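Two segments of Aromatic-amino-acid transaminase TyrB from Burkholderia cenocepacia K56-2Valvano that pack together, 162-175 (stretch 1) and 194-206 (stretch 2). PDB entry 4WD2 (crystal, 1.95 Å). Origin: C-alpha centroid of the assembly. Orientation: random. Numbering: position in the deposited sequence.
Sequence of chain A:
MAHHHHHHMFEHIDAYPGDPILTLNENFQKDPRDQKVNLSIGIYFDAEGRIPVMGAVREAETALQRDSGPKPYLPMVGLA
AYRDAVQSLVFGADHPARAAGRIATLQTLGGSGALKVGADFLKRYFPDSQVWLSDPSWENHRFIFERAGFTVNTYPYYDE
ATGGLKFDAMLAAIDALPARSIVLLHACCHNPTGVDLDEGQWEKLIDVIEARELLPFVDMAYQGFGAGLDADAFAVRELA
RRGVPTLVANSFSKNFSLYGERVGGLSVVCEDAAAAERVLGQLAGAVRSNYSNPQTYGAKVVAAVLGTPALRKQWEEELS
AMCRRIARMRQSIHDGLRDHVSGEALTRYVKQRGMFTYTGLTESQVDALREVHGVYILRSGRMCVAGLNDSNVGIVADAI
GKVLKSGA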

# COMPACT_ATOMS: atom_id res chain seq x y z
N THR A 162 16.18 -33.52 13.16
CA THR A 162 16.00 -34.22 11.88
C THR A 162 16.17 -33.30 10.67
O THR A 162 16.50 -33.77 9.57
CB THR A 162 14.61 -34.89 11.80
OG1 THR A 162 13.58 -33.89 11.80
CG2 THR A 162 14.40 -35.83 12.97
N GLY A 163 15.96 -32.01 10.87
CA GLY A 163 15.93 -31.07 9.77
C GLY A 163 14.58 -31.20 9.09
O GLY A 163 14.39 -30.74 7.97
N GLY A 164 13.65 -31.85 9.80
CA GLY A 164 12.34 -32.14 9.27
C GLY A 164 11.20 -31.54 10.08
O GLY A 164 11.33 -30.44 10.62
N LEU A 165 10.09 -32.26 10.15
CA LEU A 165 8.87 -31.72 10.73
C LEU A 165 8.43 -32.46 11.99
O LEU A 165 8.38 -33.69 12.01
CB LEU A 165 7.75 -31.76 9.69
CG LEU A 165 6.38 -31.24 10.11
CD1 LEU A 165 6.36 -29.72 10.13
CD2 LEU A 165 5.33 -31.79 9.16
N LYS A 166 8.11 -31.70 13.04
CA LYS A 166 7.52 -32.28 14.24
C LYS A 166 6.02 -32.35 14.08
O LYS A 166 5.29 -31.63 14.77
CB LYS A 166 7.86 -31.45 15.48
CG LYS A 166 9.33 -31.22 15.72
CD LYS A 166 9.52 -30.20 16.84
CE LYS A 166 9.80 -30.85 18.17
NZ LYS A 166 11.27 -31.02 18.38
N PHE A 167 5.54 -33.20 13.18
CA PHE A 167 4.13 -33.15 12.84
C PHE A 167 3.19 -33.55 13.98
O PHE A 167 2.13 -32.95 14.14
CB PHE A 167 3.82 -34.03 11.64
CG PHE A 167 2.38 -33.99 11.26
CD1 PHE A 167 1.81 -32.81 10.79
CD2 PHE A 167 1.57 -35.10 11.43
CE1 PHE A 167 0.47 -32.76 10.46
CE2 PHE A 167 0.23 -35.05 11.10
CZ PHE A 167 -0.32 -33.88 10.61
N ASP A 168 3.57 -34.57 14.75
CA ASP A 168 2.75 -34.99 15.88
C ASP A 168 2.59 -33.85 16.89
O ASP A 168 1.48 -33.59 17.36
CB ASP A 168 3.35 -36.22 16.57
CG ASP A 168 3.19 -37.50 15.76
OD1 ASP A 168 2.37 -37.53 14.82
OD2 ASP A 168 3.89 -38.48 16.09
N ALA A 169 3.69 -33.17 17.21
CA ALA A 169 3.65 -32.06 18.17
C ALA A 169 2.89 -30.86 17.61
O ALA A 169 2.15 -30.20 18.34
CB ALA A 169 5.07 -31.65 18.56
N MET A 170 3.08 -30.58 16.32
CA MET A 170 2.34 -29.54 15.63
C MET A 170 0.84 -29.79 15.68
O MET A 170 0.06 -28.89 16.02
CB MET A 170 2.79 -29.44 14.17
CG MET A 170 1.91 -28.53 13.34
SD MET A 170 2.25 -28.55 11.57
CE MET A 170 1.15 -27.23 11.03
N LEU A 171 0.43 -31.01 15.35
CA LEU A 171 -0.97 -31.39 15.31
C LEU A 171 -1.62 -31.35 16.70
O LEU A 171 -2.75 -30.89 16.85
CB LEU A 171 -1.13 -32.78 14.68
CG LEU A 171 -2.55 -33.23 14.34
CD1 LEU A 171 -3.16 -32.35 13.27
CD2 LEU A 171 -2.58 -34.71 13.92
N ALA A 172 -0.90 -31.83 17.70
CA ALA A 172 -1.43 -31.84 19.07
C ALA A 172 -1.57 -30.42 19.63
O ALA A 172 -2.54 -30.12 20.34
CB ALA A 172 -0.54 -32.68 19.97
N ALA A 173 -0.61 -29.54 19.33
CA ALA A 173 -0.69 -28.16 19.79
C ALA A 173 -1.89 -27.45 19.16
O ALA A 173 -2.63 -26.74 19.85
CB ALA A 173 0.59 -27.42 19.48
N ILE A 174 -2.08 -27.65 17.86
CA ILE A 174 -3.17 -26.99 17.15
C ILE A 174 -4.52 -27.58 17.56
O ILE A 174 -5.51 -26.84 17.69
CB ILE A 174 -2.97 -27.11 15.62
CG1 ILE A 174 -1.76 -26.27 15.20
CG2 ILE A 174 -4.22 -26.65 14.88
CD1 ILE A 174 -1.40 -26.37 13.73
N ASP A 175 -4.56 -28.88 17.82
CA ASP A 175 -5.78 -29.53 18.30
C ASP A 175 -6.26 -28.99 19.64
O ASP A 175 -7.43 -29.15 20.00
CB ASP A 175 -5.57 -31.05 18.41
CG ASP A 175 -6.88 -31.80 18.59
OD1 ASP A 175 -7.87 -31.46 17.91
OD2 ASP A 175 -6.91 -32.73 19.42
N GLY A 194 12.14 -24.50 4.79
CA GLY A 194 11.95 -25.39 3.66
C GLY A 194 11.27 -26.69 4.03
O GLY A 194 11.07 -27.57 3.19
N VAL A 195 10.90 -26.84 5.30
CA VAL A 195 10.20 -28.06 5.72
C VAL A 195 8.69 -27.91 5.45
O VAL A 195 8.05 -27.00 5.97
CB VAL A 195 10.45 -28.38 7.21
CG1 VAL A 195 9.58 -29.54 7.67
CG2 VAL A 195 11.92 -28.70 7.45
N ASP A 196 8.14 -28.81 4.64
CA ASP A 196 6.72 -28.77 4.28
C ASP A 196 5.95 -30.00 4.77
O ASP A 196 6.51 -31.08 4.91
CB ASP A 196 6.55 -28.68 2.76
CG ASP A 196 7.00 -27.34 2.19
OD1 ASP A 196 7.27 -26.42 2.99
OD2 ASP A 196 7.05 -27.21 0.95
N LEU A 197 4.65 -29.82 5.00
CA LEU A 197 3.76 -30.95 5.23
C LEU A 197 3.55 -31.70 3.93
O LEU A 197 3.58 -31.09 2.85
CB LEU A 197 2.41 -30.49 5.78
CG LEU A 197 2.22 -30.20 7.27
CD1 LEU A 197 3.14 -29.08 7.76
CD2 LEU A 197 0.76 -29.83 7.52
N ASP A 198 3.34 -33.02 4.00
CA ASP A 198 2.87 -33.74 2.82
C ASP A 198 1.34 -33.73 2.80
O ASP A 198 0.71 -33.28 3.75
CB ASP A 198 3.43 -35.18 2.76
CG ASP A 198 3.01 -36.04 3.95
OD1 ASP A 198 1.81 -36.11 4.27
OD2 ASP A 198 3.91 -36.66 4.56
N GLU A 199 0.75 -34.20 1.71
CA GLU A 199 -0.70 -34.11 1.51
C GLU A 199 -1.50 -34.95 2.49
O GLU A 199 -2.67 -34.65 2.74
CB GLU A 199 -1.05 -34.49 0.08
CG GLU A 199 -0.51 -33.48 -0.92
CD GLU A 199 -0.94 -33.76 -2.34
OE1 GLU A 199 -1.58 -34.80 -2.58
OE2 GLU A 199 -0.64 -32.91 -3.20
N GLY A 200 -0.88 -35.98 3.04
CA GLY A 200 -1.51 -36.78 4.08
C GLY A 200 -1.55 -36.02 5.40
O GLY A 200 -2.58 -36.00 6.07
N GLN A 201 -0.44 -35.39 5.75
CA GLN A 201 -0.37 -34.56 6.95
C GLN A 201 -1.33 -33.38 6.83
O GLN A 201 -1.99 -33.00 7.81
CB GLN A 201 1.07 -34.08 7.19
CG GLN A 201 2.06 -35.24 7.41
CD GLN A 201 3.50 -34.78 7.51
OE1 GLN A 201 3.93 -33.90 6.77
NE2 GLN A 201 4.25 -35.37 8.45
N TRP A 202 -1.44 -32.82 5.63
CA TRP A 202 -2.40 -31.75 5.38
C TRP A 202 -3.83 -32.18 5.67
O TRP A 202 -4.56 -31.47 6.34
CB TRP A 202 -2.30 -31.24 3.94
CG TRP A 202 -1.34 -30.10 3.78
CD1 TRP A 202 -0.22 -30.07 3.01
CD2 TRP A 202 -1.40 -28.82 4.43
NE1 TRP A 202 0.41 -28.85 3.12
CE2 TRP A 202 -0.30 -28.07 3.99
CE3 TRP A 202 -2.30 -28.24 5.34
CZ2 TRP A 202 -0.05 -26.76 4.43
CZ3 TRP A 202 -2.06 -26.94 5.78
CH2 TRP A 202 -0.94 -26.22 5.32
N GLU A 203 -4.24 -33.34 5.16
CA GLU A 203 -5.60 -33.82 5.41
C GLU A 203 -5.86 -33.97 6.91
O GLU A 203 -6.94 -33.58 7.38
CB GLU A 203 -5.87 -35.15 4.70
CG GLU A 203 -7.31 -35.26 4.22
CD GLU A 203 -7.68 -34.16 3.23
OE1 GLU A 203 -6.81 -33.80 2.40
OE2 GLU A 203 -8.82 -33.66 3.28
N LYS A 204 -4.89 -34.52 7.64
CA LYS A 204 -5.04 -34.71 9.09
C LYS A 204 -5.11 -33.38 9.83
O LYS A 204 -5.85 -33.25 10.81
CB LYS A 204 -3.89 -35.54 9.65
CG LYS A 204 -3.85 -36.97 9.13
CD LYS A 204 -2.62 -37.69 9.68
CE LYS A 204 -2.32 -38.94 8.87
NZ LYS A 204 -1.13 -39.66 9.42
N LEU A 205 -4.33 -32.41 9.38
CA LEU A 205 -4.38 -31.08 9.96
C LEU A 205 -5.73 -30.42 9.72
O LEU A 205 -6.28 -29.78 10.61
CB LEU A 205 -3.26 -30.20 9.41
CG LEU A 205 -3.19 -28.80 10.03
CD1 LEU A 205 -3.00 -28.89 11.53
CD2 LEU A 205 -2.06 -27.99 9.40
N ILE A 206 -6.28 -30.59 8.51
CA ILE A 206 -7.55 -29.96 8.18
C ILE A 206 -8.69 -30.60 8.98
O ILE A 206 -9.62 -29.91 9.40
CB ILE A 206 -7.86 -30.04 6.65
CG1 ILE A 206 -6.82 -29.22 5.87
CG2 ILE A 206 -9.26 -29.52 6.35
CD1 ILE A 206 -6.82 -29.48 4.37

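The two stretches run in nearly the same direction. The axes of helix 167-175 and helix 199-206 cross at -17° and approach to 10.6 Å, and the register advances in step: Gly 164 CA lies 5.8 Å from Val 195 CA, Phe 167 CA 7.5 Å from Gln 201 CA, and Leu 171 CA 6.4 Å from Leu 205 CA. No hydrogen bond crosses between them; the 573 Å² buried here, both sides summed, consists of van der Waals contacts, mostly apolar, and one CH-pi interaction.

Contact begins at the turn before the first helix. Gly 164 N donates to Thr 162 OG1 (2.9 Å, 134° at the hydrogen). A CB on Gly 164 would lie 3.0 Å from Thr 162 OG1 and would clash with it. Val 195 points toward this turn and uses both methyls: Val 195 CG2 lies 3.2 Å from Gly 163 O, while Val 195 CG1 lies 3.5 Å from Gly 164 C and also 3.5 Å from Leu 165 CB.

Leu 165 extends further along stretch 2. Leu 165 CD2 reaches Leu 197 CD1 at 3.8 Å and Gln 201 OE1 at 3.5 Å, the latter a van der Waals approach. Gln 201 OE1 accepts from Asp 198 N (3.0 Å, 162°), while Gln 201 N donates to Asp 198 OD1 (2.8 Å, 165°). The bond from Gln 201 N to Asp 198 OD1 caps the second helix; the one from Asp 198 N to Gln 201 OE1 holds the Gln 201 side chain.

Lys 166 occupies the N-cap position and points away. Phe 167, the first helical residue, has its CA-to-CB bond pointing toward stretch 2. Gln 201 CB sits over one face of the Phe 167 ring, 3.8 Å from its centroid and 19° off the normal, the geometry of a CH-pi contact. Lys 204 CB lies at the edge, 4.1 Å from Phe 167 CZ, and that same CZ comes within 3.4 Å of Gln 201 O. Gln 201 O also accepts the helical bond from Leu 205 N (2.9 Å).

One turn on, Met 170 is fully extended (t, t, t). Met 170 SD lies 3.9 Å from Leu 197 CD1 and Met 170 CE 3.7 Å from Leu 205 CD2, so the thioether spans two leucines. Leu 171 starts sideways, but its end comes nearer, placing Leu 171 CD1 3.7 Å from Leu 205 CA and 3.9 Å from Leu 205 CD1. Ile 174 completes the apolar cluster, with Ile 174 CD1 3.7 Å from Leu 205 CD1. Leu 205 thus packs against Met 170, Leu 171 and Ile 174.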